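Local coordinates for protein probable starch synthase 4, chloroplastic/amyloplastic (Arabidopsis thaliana, PDB 6GNE) that is probably a plastid starch synthase with the two-domain GT-B glycosyltransferase fold, and binds adenosine-5'-diphosphate and glycans, at residues 46-52 against 92-98; 116-120 against 187-191; 234-238 against 251-257; 271-277 against 407-411; 439-443 against 457-461. The contacts are given in a common frame with arbitrary orientation. Residue numbers count along the deposited sequence, not the author numbering.

The five contacts illustrate how a GT-B protein is assembled from two Rossmann-like domains around a cleft. Contacts 1, 2 and 3 belong to the N-terminal domain; contacts 1 and 2 have centres about 21 Å apart, and helix 117-134, which follows strand 92-100, begins in contact 2 and packs on the strands of contact 1. Contact 5 lies in the C-terminal domain, its centre about 47 Å from that of contact 2, and contact 4 joins this domain to the loop 271-277, between strand 257-259 and helix 287-300. Contacts 4 and 5 touch, M407 SD lying 3.2 Å from N439 ND2. The Y409 side chain is about 9 Å from ADP, that of F118 about 9 Å from a bound glucopyranose.

Contact 1: residues 46-52 against 92-98; sequences VEIILPK and LPVHFIE
Two extended strands run in parallel, 4.5 Å apart at closest approach and at 26°, in the register I48-V94, I49-H95, L50-F96 and P51-I97. K52, I48 and H95 have the most surface covered. I48 (chi1 m) donates from N to P93 O at 3.1 Å and accepts at O from H95 N at 2.9 Å, while its CD1 meets L92 CD1 at 3.7 Å. H95 (chi1 m) gives its O to L50 N at 2.9 Å. The alternation continues with L50 O to I97 N at 2.9 Å and ends at K52 (chi1 t), whose N reaches I97 O at 2.8 Å and whose CB packs on F96 CB at 3.9 Å. K52 NZ forms a long salt bridge, 3.8 Å, with E98 OE1; W85 bonds that same oxygen and gives K52 a cation-pi partner. Such parallel pairing is characteristic of a Rossmann-like sheet; strand 11-15 continues it beyond 46-51, strand 78-89 adds an antiparallel neighbour beyond 92-98, and helix 117-134 covers the face bearing I49, P51 and H95.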
# COMPACT_ATOMS: atom_id res chain seq x y z
N VAL A 46 -1.01 -15.17 -13.81
CA VAL A 46 -0.74 -13.80 -13.37
C VAL A 46 0.70 -13.46 -13.66
O VAL A 46 1.61 -14.26 -13.39
CB VAL A 46 -0.98 -13.69 -11.85
CG1 VAL A 46 -0.53 -12.33 -11.31
CG2 VAL A 46 -2.44 -13.98 -11.51
N GLU A 47 0.93 -12.29 -14.23
CA GLU A 47 2.29 -11.81 -14.55
C GLU A 47 2.40 -10.35 -14.15
O GLU A 47 1.42 -9.59 -14.20
CB GLU A 47 2.58 -11.90 -16.04
CG GLU A 47 3.10 -13.23 -16.55
CD GLU A 47 3.22 -13.25 -18.06
OE1 GLU A 47 3.20 -12.16 -18.69
OE2 GLU A 47 3.43 -14.38 -18.59
N ILE A 48 3.60 -9.94 -13.76
CA ILE A 48 3.82 -8.58 -13.31
C ILE A 48 4.91 -7.91 -14.11
O ILE A 48 5.89 -8.55 -14.42
CB ILE A 48 4.09 -8.56 -11.81
CG1 ILE A 48 2.83 -9.05 -11.09
CG2 ILE A 48 4.45 -7.16 -11.34
CD1 ILE A 48 3.09 -9.62 -9.74
N ILE A 49 4.70 -6.65 -14.45
CA ILE A 49 5.69 -5.84 -15.14
C ILE A 49 6.08 -4.67 -14.24
O ILE A 49 5.21 -3.91 -13.84
CB ILE A 49 5.19 -5.35 -16.50
CG1 ILE A 49 4.86 -6.56 -17.41
CG2 ILE A 49 6.22 -4.43 -17.17
CD1 ILE A 49 4.15 -6.21 -18.71
N LEU A 50 7.39 -4.58 -13.93
CA LEU A 50 7.98 -3.53 -13.08
C LEU A 50 9.12 -2.85 -13.79
O LEU A 50 9.64 -3.38 -14.76
CB LEU A 50 8.59 -4.14 -11.81
CG LEU A 50 7.65 -4.89 -10.87
CD1 LEU A 50 8.44 -5.49 -9.73
CD2 LEU A 50 6.57 -3.97 -10.34
N PRO A 51 9.53 -1.68 -13.30
CA PRO A 51 10.83 -1.19 -13.70
C PRO A 51 11.94 -1.99 -13.04
O PRO A 51 11.74 -2.58 -11.99
CB PRO A 51 10.85 0.25 -13.19
CG PRO A 51 9.43 0.60 -12.90
CD PRO A 51 8.83 -0.70 -12.45
N LYS A 52 13.11 -1.97 -13.65
CA LYS A 52 14.31 -2.45 -13.00
C LYS A 52 14.96 -1.25 -12.33
O LYS A 52 15.78 -0.54 -12.92
CB LYS A 52 15.28 -3.08 -14.01
CG LYS A 52 16.58 -3.57 -13.38
CD LYS A 52 16.71 -5.09 -13.35
CE LYS A 52 18.12 -5.54 -12.98
NZ LYS A 52 19.22 -4.68 -13.55
N LEU A 92 5.52 -15.54 -8.38
CA LEU A 92 4.97 -14.79 -9.52
C LEU A 92 6.05 -14.55 -10.58
O LEU A 92 7.15 -14.15 -10.24
CB LEU A 92 4.37 -13.46 -9.05
CG LEU A 92 3.15 -13.64 -8.15
CD1 LEU A 92 2.91 -12.39 -7.36
CD2 LEU A 92 1.92 -14.07 -8.93
N PRO A 93 5.73 -14.76 -11.86
CA PRO A 93 6.65 -14.30 -12.91
C PRO A 93 6.67 -12.78 -13.01
O PRO A 93 5.63 -12.15 -13.00
CB PRO A 93 6.08 -14.91 -14.21
CG PRO A 93 5.02 -15.86 -13.78
CD PRO A 93 4.55 -15.43 -12.42
N VAL A 94 7.86 -12.20 -13.12
CA VAL A 94 8.02 -10.75 -13.22
C VAL A 94 8.92 -10.40 -14.39
O VAL A 94 9.88 -11.12 -14.67
CB VAL A 94 8.62 -10.17 -11.93
CG1 VAL A 94 8.63 -8.64 -11.98
CG2 VAL A 94 7.81 -10.67 -10.73
N HIS A 95 8.59 -9.31 -15.07
CA HIS A 95 9.37 -8.72 -16.15
C HIS A 95 9.81 -7.36 -15.65
O HIS A 95 8.98 -6.52 -15.34
CB HIS A 95 8.54 -8.58 -17.44
CG HIS A 95 8.36 -9.87 -18.18
ND1 HIS A 95 7.32 -10.75 -17.91
CD2 HIS A 95 9.11 -10.46 -19.15
CE1 HIS A 95 7.43 -11.80 -18.70
NE2 HIS A 95 8.51 -11.66 -19.45
N PHE A 96 11.12 -7.16 -15.53
CA PHE A 96 11.70 -5.89 -15.13
C PHE A 96 12.23 -5.17 -16.36
O PHE A 96 13.05 -5.71 -17.10
CB PHE A 96 12.86 -6.10 -14.16
CG PHE A 96 12.55 -6.94 -12.96
CD1 PHE A 96 12.71 -8.31 -13.01
CD2 PHE A 96 12.15 -6.36 -11.78
CE1 PHE A 96 12.46 -9.08 -11.90
CE2 PHE A 96 11.89 -7.13 -10.66
CZ PHE A 96 12.04 -8.50 -10.73
N ILE A 97 11.79 -3.94 -16.58
CA ILE A 97 12.22 -3.17 -17.75
C ILE A 97 13.40 -2.28 -17.35
O ILE A 97 13.28 -1.48 -16.43
CB ILE A 97 11.06 -2.33 -18.32
CG1 ILE A 97 9.87 -3.25 -18.67
CG2 ILE A 97 11.47 -1.57 -19.56
CD1 ILE A 97 8.71 -2.52 -19.36
N GLU A 98 14.53 -2.46 -18.02
CA GLU A 98 15.70 -1.59 -17.86
C GLU A 98 15.89 -0.66 -19.08
O GLU A 98 16.44 -1.09 -20.08
CB GLU A 98 16.95 -2.43 -17.63
CG GLU A 98 18.12 -1.63 -17.12
CD GLU A 98 19.39 -2.42 -16.88
OE1 GLU A 98 19.54 -3.64 -17.24
OE2 GLU A 98 20.27 -1.75 -16.33

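Contact 2: residues 116-120 against 187-191; sequences DDFRR and ELGSC
Residues 117-120 form the first turn of a helix, with phi/psi close to -55/-50 and R120 N bonded to D116 O at 3.0 Å; D116 occupies the N-cap position, although its side chain makes no capping bond. Residues 187-191 follow helical phi/psi values as well, but lack the regular backbone bonds. The two turns stay well apart, the nearest CA atoms being those of R119 and S190 at 7.4 Å, so side chains must span the gap. F118 does so with chi1 in t: its CE1 comes to 3.5 Å from E187 O, and its CZ to 4.1 Å from L188 CD1, which lies at the ring edge. In the GT-B architecture this helix, 117-134, packs on the N-terminal Rossmann-like sheet, and here its N-terminal turn receives the loop that follows strand 183-184. The F118 ring also meets F151 edge-to-face, and the F118 side chain is about 9 Å from a bound glucopyranose. R119 (chi1 m, chi2 t, chi3 p) passes its CG at 3.6 Å from E187 OE2 and brings NH2 to 3.5 Å from S190 OG. Both polar groups are held by D76, through a salt bridge to R119 and a hydrogen bond to S190. Out of reach of 187-191, R120 NH1 forms a salt bridge with D117 OD1 at 2.8 Å.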
# COMPACT_ATOMS: atom_id res chain seq x y z
N ASP A 116 11.65 14.68 -12.46
CA ASP A 116 11.02 14.23 -13.69
C ASP A 116 10.22 12.91 -13.53
O ASP A 116 10.19 12.11 -14.44
CB ASP A 116 12.09 14.12 -14.81
CG ASP A 116 13.15 13.05 -14.53
OD1 ASP A 116 13.35 12.67 -13.36
OD2 ASP A 116 13.79 12.58 -15.50
N ASP A 117 9.57 12.70 -12.38
CA ASP A 117 8.76 11.46 -12.17
C ASP A 117 7.76 11.21 -13.30
O ASP A 117 7.57 10.07 -13.73
CB ASP A 117 8.01 11.47 -10.82
CG ASP A 117 8.84 10.93 -9.66
OD1 ASP A 117 9.97 10.44 -9.85
OD2 ASP A 117 8.34 10.98 -8.53
N PHE A 118 7.13 12.29 -13.79
CA PHE A 118 6.12 12.20 -14.84
C PHE A 118 6.70 11.50 -16.08
O PHE A 118 6.08 10.57 -16.65
CB PHE A 118 5.60 13.60 -15.19
CG PHE A 118 4.37 13.57 -16.04
CD1 PHE A 118 4.45 13.36 -17.40
CD2 PHE A 118 3.11 13.73 -15.45
CE1 PHE A 118 3.31 13.30 -18.17
CE2 PHE A 118 1.95 13.67 -16.22
CZ PHE A 118 2.06 13.46 -17.58
N ARG A 119 7.88 11.96 -16.50
CA ARG A 119 8.55 11.40 -17.65
C ARG A 119 8.98 9.94 -17.38
O ARG A 119 8.74 9.06 -18.21
CB ARG A 119 9.74 12.26 -18.05
CG ARG A 119 9.33 13.57 -18.72
CD ARG A 119 10.49 14.57 -18.84
NE ARG A 119 11.66 14.03 -19.52
CZ ARG A 119 11.74 13.78 -20.83
NH1 ARG A 119 12.87 13.29 -21.33
NH2 ARG A 119 10.72 13.99 -21.66
N ARG A 120 9.59 9.72 -16.21
CA ARG A 120 10.04 8.41 -15.76
C ARG A 120 8.91 7.38 -15.91
O ARG A 120 9.07 6.38 -16.59
CB ARG A 120 10.51 8.44 -14.30
CG ARG A 120 11.78 9.22 -14.02
CD ARG A 120 12.08 9.29 -12.53
NE ARG A 120 12.56 7.99 -12.01
CZ ARG A 120 12.34 7.48 -10.79
NH1 ARG A 120 11.62 8.12 -9.87
NH2 ARG A 120 12.86 6.30 -10.48
N GLU A 187 3.80 17.86 -21.53
CA GLU A 187 4.45 16.65 -21.06
C GLU A 187 3.74 15.33 -21.37
O GLU A 187 4.37 14.27 -21.33
CB GLU A 187 4.71 16.74 -19.54
CG GLU A 187 5.73 17.82 -19.18
CD GLU A 187 6.56 17.47 -17.96
OE1 GLU A 187 6.53 18.29 -17.03
OE2 GLU A 187 7.21 16.39 -17.94
N LEU A 188 2.43 15.39 -21.65
CA LEU A 188 1.67 14.19 -22.02
C LEU A 188 2.06 13.62 -23.37
O LEU A 188 1.84 12.42 -23.62
CB LEU A 188 0.15 14.46 -22.00
CG LEU A 188 -0.73 13.21 -21.90
CD1 LEU A 188 -0.45 12.38 -20.65
CD2 LEU A 188 -2.19 13.58 -22.01
N GLY A 189 2.60 14.47 -24.25
CA GLY A 189 2.97 14.06 -25.60
C GLY A 189 4.21 13.18 -25.67
O GLY A 189 4.41 12.49 -26.67
N SER A 190 5.05 13.22 -24.63
CA SER A 190 6.26 12.42 -24.60
C SER A 190 6.00 10.92 -24.84
O SER A 190 6.64 10.31 -25.69
CB SER A 190 7.04 12.63 -23.28
OG SER A 190 7.54 13.94 -23.17
N CYS A 191 5.05 10.35 -24.13
CA CYS A 191 4.78 8.90 -24.21
C CYS A 191 4.03 8.49 -25.48
O CYS A 191 3.87 7.29 -25.72
CB CYS A 191 4.04 8.38 -22.98
SG CYS A 191 2.40 9.12 -22.74

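Contact 3: residues 234-238 against 251-257; sequences AQEVR and NFHSKKF
Segment 251-257 leaves a helix at N251-F252, breaks helical conformation at H253, makes a short 3-10 turn and enters a strand at F257, all beside the C-terminal part of helix 231-238. N251 (chi1 m) comes first, where the backbones are closest, with its CA 6.1 Å from R238 CA; its ND2 donates to R238 O at 3.2 Å, and its OD1 lies 3.5 Å from R238 CB. S254 follows, pointing toward the helix, its CB 3.9 Å from R238 NH1. The turn, with F257 N bonded to S254 O at 3.0 Å, then delivers F257. Its ring (chi1 t) sets its edge against the helix, CZ lying 3.9 Å from V237 CG2 and 4.1 Å from A234 CB. R238, extended through chi2 and chi3 in t, lays one face of its guanidinium over F257 CD2, 3.6 Å from NH1, while NH1 also makes a weak hydrogen bond to F257 O at 3.2 Å. L250 and F177 also touch both V237 and F257. The arrangement is that of a beta-alpha-beta crossover: helices 231-238 and 247-252 lie in the connection between the adjacent parallel strands 225-228 and 257-259 of the N-terminal Rossmann-like domain.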
# COMPACT_ATOMS: atom_id res chain seq x y z
N ALA A 234 -13.99 4.79 -0.80
CA ALA A 234 -14.77 5.00 -2.03
C ALA A 234 -15.90 5.98 -1.82
O ALA A 234 -16.17 6.83 -2.71
CB ALA A 234 -15.30 3.70 -2.60
N GLN A 235 -16.56 5.92 -0.66
CA GLN A 235 -17.62 6.89 -0.36
C GLN A 235 -17.04 8.29 -0.13
O GLN A 235 -17.57 9.27 -0.61
CB GLN A 235 -18.48 6.45 0.82
CG GLN A 235 -19.30 5.19 0.51
CD GLN A 235 -20.41 5.43 -0.54
OE1 GLN A 235 -20.40 4.84 -1.64
NE2 GLN A 235 -21.35 6.31 -0.22
N GLU A 236 -15.93 8.36 0.60
CA GLU A 236 -15.28 9.65 0.92
C GLU A 236 -14.86 10.42 -0.32
O GLU A 236 -15.08 11.61 -0.40
CB GLU A 236 -14.07 9.45 1.83
CG GLU A 236 -14.42 9.04 3.26
CD GLU A 236 -13.23 8.54 4.06
OE1 GLU A 236 -12.13 8.27 3.50
OE2 GLU A 236 -13.41 8.40 5.28
N VAL A 237 -14.30 9.71 -1.31
CA VAL A 237 -13.85 10.34 -2.53
C VAL A 237 -14.97 10.69 -3.51
O VAL A 237 -14.72 11.41 -4.47
CB VAL A 237 -12.73 9.55 -3.25
CG1 VAL A 237 -11.48 9.54 -2.40
CG2 VAL A 237 -13.17 8.14 -3.63
N ARG A 238 -16.18 10.19 -3.28
CA ARG A 238 -17.37 10.67 -3.99
C ARG A 238 -17.90 12.00 -3.47
O ARG A 238 -18.69 12.63 -4.13
CB ARG A 238 -18.47 9.62 -3.95
CG ARG A 238 -18.27 8.45 -4.91
CD ARG A 238 -19.41 7.45 -4.74
NE ARG A 238 -19.48 6.41 -5.77
CZ ARG A 238 -19.17 5.11 -5.60
NH1 ARG A 238 -19.32 4.26 -6.64
NH2 ARG A 238 -18.67 4.62 -4.45
N ASN A 251 -18.45 10.34 -9.56
CA ASN A 251 -19.92 10.26 -9.53
C ASN A 251 -20.53 9.97 -10.89
O ASN A 251 -21.52 9.26 -10.96
CB ASN A 251 -20.56 11.54 -8.93
CG ASN A 251 -20.33 11.66 -7.42
OD1 ASN A 251 -20.34 10.66 -6.72
ND2 ASN A 251 -20.14 12.88 -6.93
N PHE A 252 -19.93 10.52 -11.94
CA PHE A 252 -20.39 10.31 -13.31
C PHE A 252 -20.18 8.86 -13.73
O PHE A 252 -21.06 8.21 -14.28
CB PHE A 252 -19.61 11.25 -14.23
CG PHE A 252 -20.20 11.43 -15.57
CD1 PHE A 252 -21.35 12.20 -15.73
CD2 PHE A 252 -19.59 10.88 -16.70
CE1 PHE A 252 -21.89 12.41 -16.97
CE2 PHE A 252 -20.13 11.09 -17.97
CZ PHE A 252 -21.29 11.85 -18.10
N HIS A 253 -18.99 8.34 -13.42
CA HIS A 253 -18.59 6.98 -13.76
C HIS A 253 -18.81 6.00 -12.60
O HIS A 253 -18.09 5.01 -12.50
CB HIS A 253 -17.12 6.97 -14.22
CG HIS A 253 -16.92 7.61 -15.56
ND1 HIS A 253 -16.36 8.87 -15.71
CD2 HIS A 253 -17.23 7.18 -16.80
CE1 HIS A 253 -16.34 9.18 -16.99
NE2 HIS A 253 -16.87 8.18 -17.67
N SER A 254 -19.81 6.25 -11.75
CA SER A 254 -19.99 5.45 -10.55
C SER A 254 -20.29 3.95 -10.83
O SER A 254 -19.81 3.09 -10.10
CB SER A 254 -21.05 6.05 -9.63
OG SER A 254 -22.31 5.85 -10.17
N LYS A 255 -21.03 3.66 -11.89
CA LYS A 255 -21.39 2.27 -12.24
C LYS A 255 -20.20 1.28 -12.28
O LYS A 255 -20.36 0.12 -11.94
CB LYS A 255 -22.08 2.19 -13.60
CG LYS A 255 -23.48 2.81 -13.84
CD LYS A 255 -23.91 2.38 -15.27
CE LYS A 255 -24.61 3.46 -16.15
NZ LYS A 255 -26.07 3.62 -15.91
N LYS A 256 -19.03 1.74 -12.74
CA LYS A 256 -17.83 0.90 -12.88
C LYS A 256 -16.79 1.12 -11.76
O LYS A 256 -15.73 0.48 -11.80
CB LYS A 256 -17.17 1.09 -14.25
CG LYS A 256 -16.44 2.41 -14.45
CD LYS A 256 -16.08 2.65 -15.92
CE LYS A 256 -15.24 3.93 -16.03
NZ LYS A 256 -14.68 4.11 -17.40
N PHE A 257 -17.11 1.98 -10.79
CA PHE A 257 -16.22 2.33 -9.67
C PHE A 257 -16.66 1.63 -8.41
O PHE A 257 -17.80 1.76 -7.99
CB PHE A 257 -16.25 3.85 -9.40
CG PHE A 257 -15.39 4.29 -8.23
CD1 PHE A 257 -14.07 3.90 -8.13
CD2 PHE A 257 -15.92 5.13 -7.26
CE1 PHE A 257 -13.28 4.33 -7.06
CE2 PHE A 257 -15.14 5.58 -6.21
CZ PHE A 257 -13.82 5.17 -6.10

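Contact 4: residues 271-277 against 407-411; sequences PATDPFL and MRYGS
A very short hydrogen bond, 2.5 Å from Y409 OH to D274 OD2, joins a loop to the end of a helix 135 residues later. Both carboxylate oxygens of D274 (chi1 t) are engaged. OD1 takes the backbone N of F276 at 3.0 Å in an Asx turn, overlapping a type I beta turn from D274 to L277, while OD2 has a second partner in H381. Y409, the first residue past helix 402-408, has chi1 m, which brings its ring up to the loop. G410, at phi/psi 78/6, is the C-prime residue of a Schellman motif that ends the helix, with its N bonded to M407 O at 3.0 Å and S411 N bonded to A406 O. P271 covers one face of the Y409 ring in a CH-pi contact, CD standing 4.2 Å from the centroid and 9° off the normal, and its CA is 5.9 Å from Y409 CA. L277 CD1 touches the ring edge at Y409 CE2, 4.2 Å away. P271 also packs on R408: its CD lies over one face of the guanidinium, 4.2 Å from NE, which is held by W269 O, with NH2 bonded to T266 O. The contact brings the loop between strand 257-259 and helix 287-300 against the end of helix 402-408, with helix 377-386 beside Y409 and L277, and M477 of helix 466-477 packed on P271.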
# COMPACT_ATOMS: atom_id res chain seq x y z
N PRO A 271 2.64 -15.18 12.04
CA PRO A 271 3.52 -15.37 13.20
C PRO A 271 4.04 -16.82 13.41
O PRO A 271 5.10 -17.02 14.00
CB PRO A 271 2.64 -14.93 14.38
CG PRO A 271 1.25 -15.18 13.92
CD PRO A 271 1.30 -14.76 12.47
N ALA A 272 3.28 -17.81 12.94
CA ALA A 272 3.64 -19.22 13.08
C ALA A 272 4.85 -19.63 12.27
O ALA A 272 5.51 -20.61 12.63
CB ALA A 272 2.45 -20.11 12.73
N THR A 273 5.11 -18.93 11.17
CA THR A 273 6.20 -19.31 10.25
C THR A 273 7.07 -18.14 9.87
O THR A 273 7.78 -18.23 8.90
CB THR A 273 5.64 -19.90 8.92
OG1 THR A 273 4.84 -18.92 8.26
CG2 THR A 273 4.79 -21.11 9.16
N ASP A 274 7.02 -17.04 10.60
CA ASP A 274 7.73 -15.82 10.19
C ASP A 274 9.25 -16.04 10.45
O ASP A 274 9.66 -16.27 11.60
CB ASP A 274 7.19 -14.61 10.97
CG ASP A 274 7.72 -13.30 10.46
OD1 ASP A 274 8.83 -13.25 9.89
OD2 ASP A 274 7.01 -12.29 10.66
N PRO A 275 10.06 -16.04 9.37
CA PRO A 275 11.51 -16.30 9.57
C PRO A 275 12.24 -15.13 10.24
O PRO A 275 13.25 -15.37 10.88
CB PRO A 275 12.03 -16.53 8.14
CG PRO A 275 11.07 -15.80 7.25
CD PRO A 275 9.72 -15.79 7.94
N PHE A 276 11.71 -13.91 10.14
CA PHE A 276 12.30 -12.74 10.81
C PHE A 276 12.16 -12.70 12.36
O PHE A 276 12.79 -11.88 13.01
CB PHE A 276 11.70 -11.45 10.26
CG PHE A 276 11.94 -11.23 8.81
CD1 PHE A 276 13.21 -10.88 8.34
CD2 PHE A 276 10.90 -11.34 7.89
CE1 PHE A 276 13.42 -10.67 6.98
CE2 PHE A 276 11.10 -11.11 6.52
CZ PHE A 276 12.35 -10.77 6.07
N LEU A 277 11.33 -13.57 12.94
CA LEU A 277 11.08 -13.56 14.38
C LEU A 277 12.07 -14.39 15.13
O LEU A 277 12.61 -15.34 14.61
CB LEU A 277 9.66 -14.07 14.70
CG LEU A 277 8.44 -13.30 14.23
CD1 LEU A 277 7.15 -13.82 14.86
CD2 LEU A 277 8.58 -11.81 14.50
N MET A 407 -3.05 -6.94 13.93
CA MET A 407 -4.01 -7.90 14.46
C MET A 407 -3.64 -9.37 14.14
O MET A 407 -3.85 -10.27 14.94
CB MET A 407 -5.40 -7.59 13.92
CG MET A 407 -6.00 -6.36 14.57
SD MET A 407 -7.72 -6.10 14.17
CE MET A 407 -7.59 -5.45 12.51
N ARG A 408 -3.06 -9.58 12.97
CA ARG A 408 -2.56 -10.88 12.59
C ARG A 408 -1.49 -11.37 13.57
O ARG A 408 -1.43 -12.55 13.85
CB ARG A 408 -2.03 -10.82 11.15
CG ARG A 408 -1.34 -12.05 10.59
CD ARG A 408 -2.30 -13.20 10.43
NE ARG A 408 -1.73 -14.24 9.58
CZ ARG A 408 -2.01 -15.54 9.62
NH1 ARG A 408 -2.87 -16.02 10.49
NH2 ARG A 408 -1.42 -16.37 8.75
N TYR A 409 -0.68 -10.44 14.08
CA TYR A 409 0.38 -10.73 15.07
C TYR A 409 -0.08 -10.48 16.52
O TYR A 409 0.74 -10.41 17.44
CB TYR A 409 1.64 -9.90 14.73
CG TYR A 409 2.42 -10.44 13.55
CD1 TYR A 409 1.89 -10.41 12.28
CD2 TYR A 409 3.67 -11.03 13.72
CE1 TYR A 409 2.60 -10.94 11.19
CE2 TYR A 409 4.39 -11.57 12.64
CZ TYR A 409 3.84 -11.52 11.38
OH TYR A 409 4.50 -12.02 10.31
N GLY A 410 -1.39 -10.36 16.72
CA GLY A 410 -1.97 -10.22 18.04
C GLY A 410 -1.88 -8.86 18.71
O GLY A 410 -2.26 -8.76 19.89
N SER A 411 -1.38 -7.84 18.00
CA SER A 411 -1.26 -6.49 18.56
C SER A 411 -2.58 -5.75 18.29
O SER A 411 -3.03 -5.71 17.14
CB SER A 411 -0.06 -5.76 17.95
OG SER A 411 0.18 -4.48 18.54

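Contact 5: residues 439-443 against 457-461; sequences NGFTF and RAFNH
After N439 and the fully extended G440 (phi/psi -178/-149), which lead into the strand, F441 dominates. With chi1 m and chi2 near 90°, it points toward helix 457-461 and lays one ring face on A458, whose CB is 3.7 Å from the centroid and 14° off the normal, a CH-pi contact; its CZ lies 3.5 Å from A458 CA. The edge of F441 turns to the face of H461, an offset edge-to-face pair with centroids 5.6 Å apart and planes at 63°. This is the alpha/beta packing of the C-terminal Rossmann-like domain: strand 441-443, outermost in its parallel sheet, runs antiparallel (162°) to the helix, with axes 10.2 Å apart. R457 NH2 approaches the ring edge at F441 CD2, 3.6 Å away, while its guanidinium forms salt bridges with D429 and D427. T442, pointing away, carries its O 3.5 Å from R457 NH1, and its N is bonded to D427.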
# COMPACT_ATOMS: atom_id res chain seq x y z
N ASN A 439 -12.69 -5.62 17.60
CA ASN A 439 -11.28 -6.06 17.60
C ASN A 439 -10.27 -5.06 18.10
O ASN A 439 -9.09 -5.34 18.03
CB ASN A 439 -10.89 -6.48 16.18
CG ASN A 439 -11.05 -5.36 15.16
OD1 ASN A 439 -11.25 -4.18 15.53
ND2 ASN A 439 -10.92 -5.70 13.88
N GLY A 440 -10.69 -3.91 18.61
CA GLY A 440 -9.73 -2.87 18.98
C GLY A 440 -10.37 -1.65 19.59
O GLY A 440 -11.40 -1.73 20.28
N PHE A 441 -9.75 -0.50 19.35
CA PHE A 441 -10.20 0.77 19.91
C PHE A 441 -10.16 1.84 18.86
O PHE A 441 -9.20 1.91 18.11
CB PHE A 441 -9.28 1.18 21.06
CG PHE A 441 -9.26 0.19 22.18
CD1 PHE A 441 -8.36 -0.84 22.17
CD2 PHE A 441 -10.15 0.32 23.23
CE1 PHE A 441 -8.35 -1.77 23.19
CE2 PHE A 441 -10.14 -0.60 24.26
CZ PHE A 441 -9.24 -1.67 24.23
N THR A 442 -11.22 2.66 18.79
CA THR A 442 -11.30 3.74 17.81
C THR A 442 -11.63 5.07 18.42
O THR A 442 -12.06 5.16 19.54
CB THR A 442 -12.31 3.41 16.67
OG1 THR A 442 -13.67 3.40 17.14
CG2 THR A 442 -12.00 2.07 15.99
N PHE A 443 -11.41 6.13 17.66
CA PHE A 443 -11.89 7.48 18.03
C PHE A 443 -12.25 8.26 16.77
O PHE A 443 -11.74 7.98 15.68
CB PHE A 443 -10.84 8.22 18.88
CG PHE A 443 -9.55 8.48 18.19
CD1 PHE A 443 -8.58 7.49 18.08
CD2 PHE A 443 -9.28 9.73 17.65
CE1 PHE A 443 -7.38 7.75 17.46
CE2 PHE A 443 -8.07 10.00 17.00
CZ PHE A 443 -7.12 9.01 16.90
N ARG A 457 -8.74 3.84 27.54
CA ARG A 457 -9.53 2.60 27.60
C ARG A 457 -8.70 1.40 27.26
O ARG A 457 -8.82 0.38 27.88
CB ARG A 457 -10.80 2.67 26.75
CG ARG A 457 -11.81 3.67 27.28
CD ARG A 457 -13.08 3.76 26.45
NE ARG A 457 -12.86 4.32 25.11
CZ ARG A 457 -12.84 3.61 23.97
NH1 ARG A 457 -12.60 4.23 22.84
NH2 ARG A 457 -13.09 2.30 23.94
N ALA A 458 -7.81 1.52 26.29
CA ALA A 458 -6.96 0.43 25.90
C ALA A 458 -6.01 0.04 27.03
O ALA A 458 -5.86 -1.15 27.33
CB ALA A 458 -6.19 0.78 24.64
N PHE A 459 -5.41 1.02 27.69
CA PHE A 459 -4.54 0.76 28.86
C PHE A 459 -5.29 0.16 30.03
O PHE A 459 -4.80 -0.76 30.65
CB PHE A 459 -3.79 2.02 29.32
CG PHE A 459 -2.50 2.25 28.58
CD1 PHE A 459 -2.48 2.27 27.19
CD2 PHE A 459 -1.32 2.44 29.27
CE1 PHE A 459 -1.30 2.47 26.51
CE2 PHE A 459 -0.14 2.66 28.61
CZ PHE A 459 -0.13 2.68 27.22
N ASN A 460 -6.49 0.66 30.30
CA ASN A 460 -7.41 0.07 31.31
C ASN A 460 -7.72 -1.40 31.01
O ASN A 460 -7.53 -2.24 31.88
CB ASN A 460 -8.74 0.86 31.41
CG ASN A 460 -8.60 2.18 32.20
OD1 ASN A 460 -7.49 2.61 32.62
ND2 ASN A 460 -9.73 2.85 32.40
N HIS A 461 -8.19 -1.69 29.79
CA HIS A 461 -8.50 -3.07 29.38
C HIS A 461 -7.28 -3.99 29.53
O HIS A 461 -7.40 -5.07 30.08
CB HIS A 461 -9.06 -3.13 27.95
CG HIS A 461 -10.53 -2.87 27.86
ND1 HIS A 461 -11.46 -3.89 27.81
CD2 HIS A 461 -11.25 -1.71 27.82
CE1 HIS A 461 -12.68 -3.37 27.72
NE2 HIS A 461 -12.59 -2.04 27.72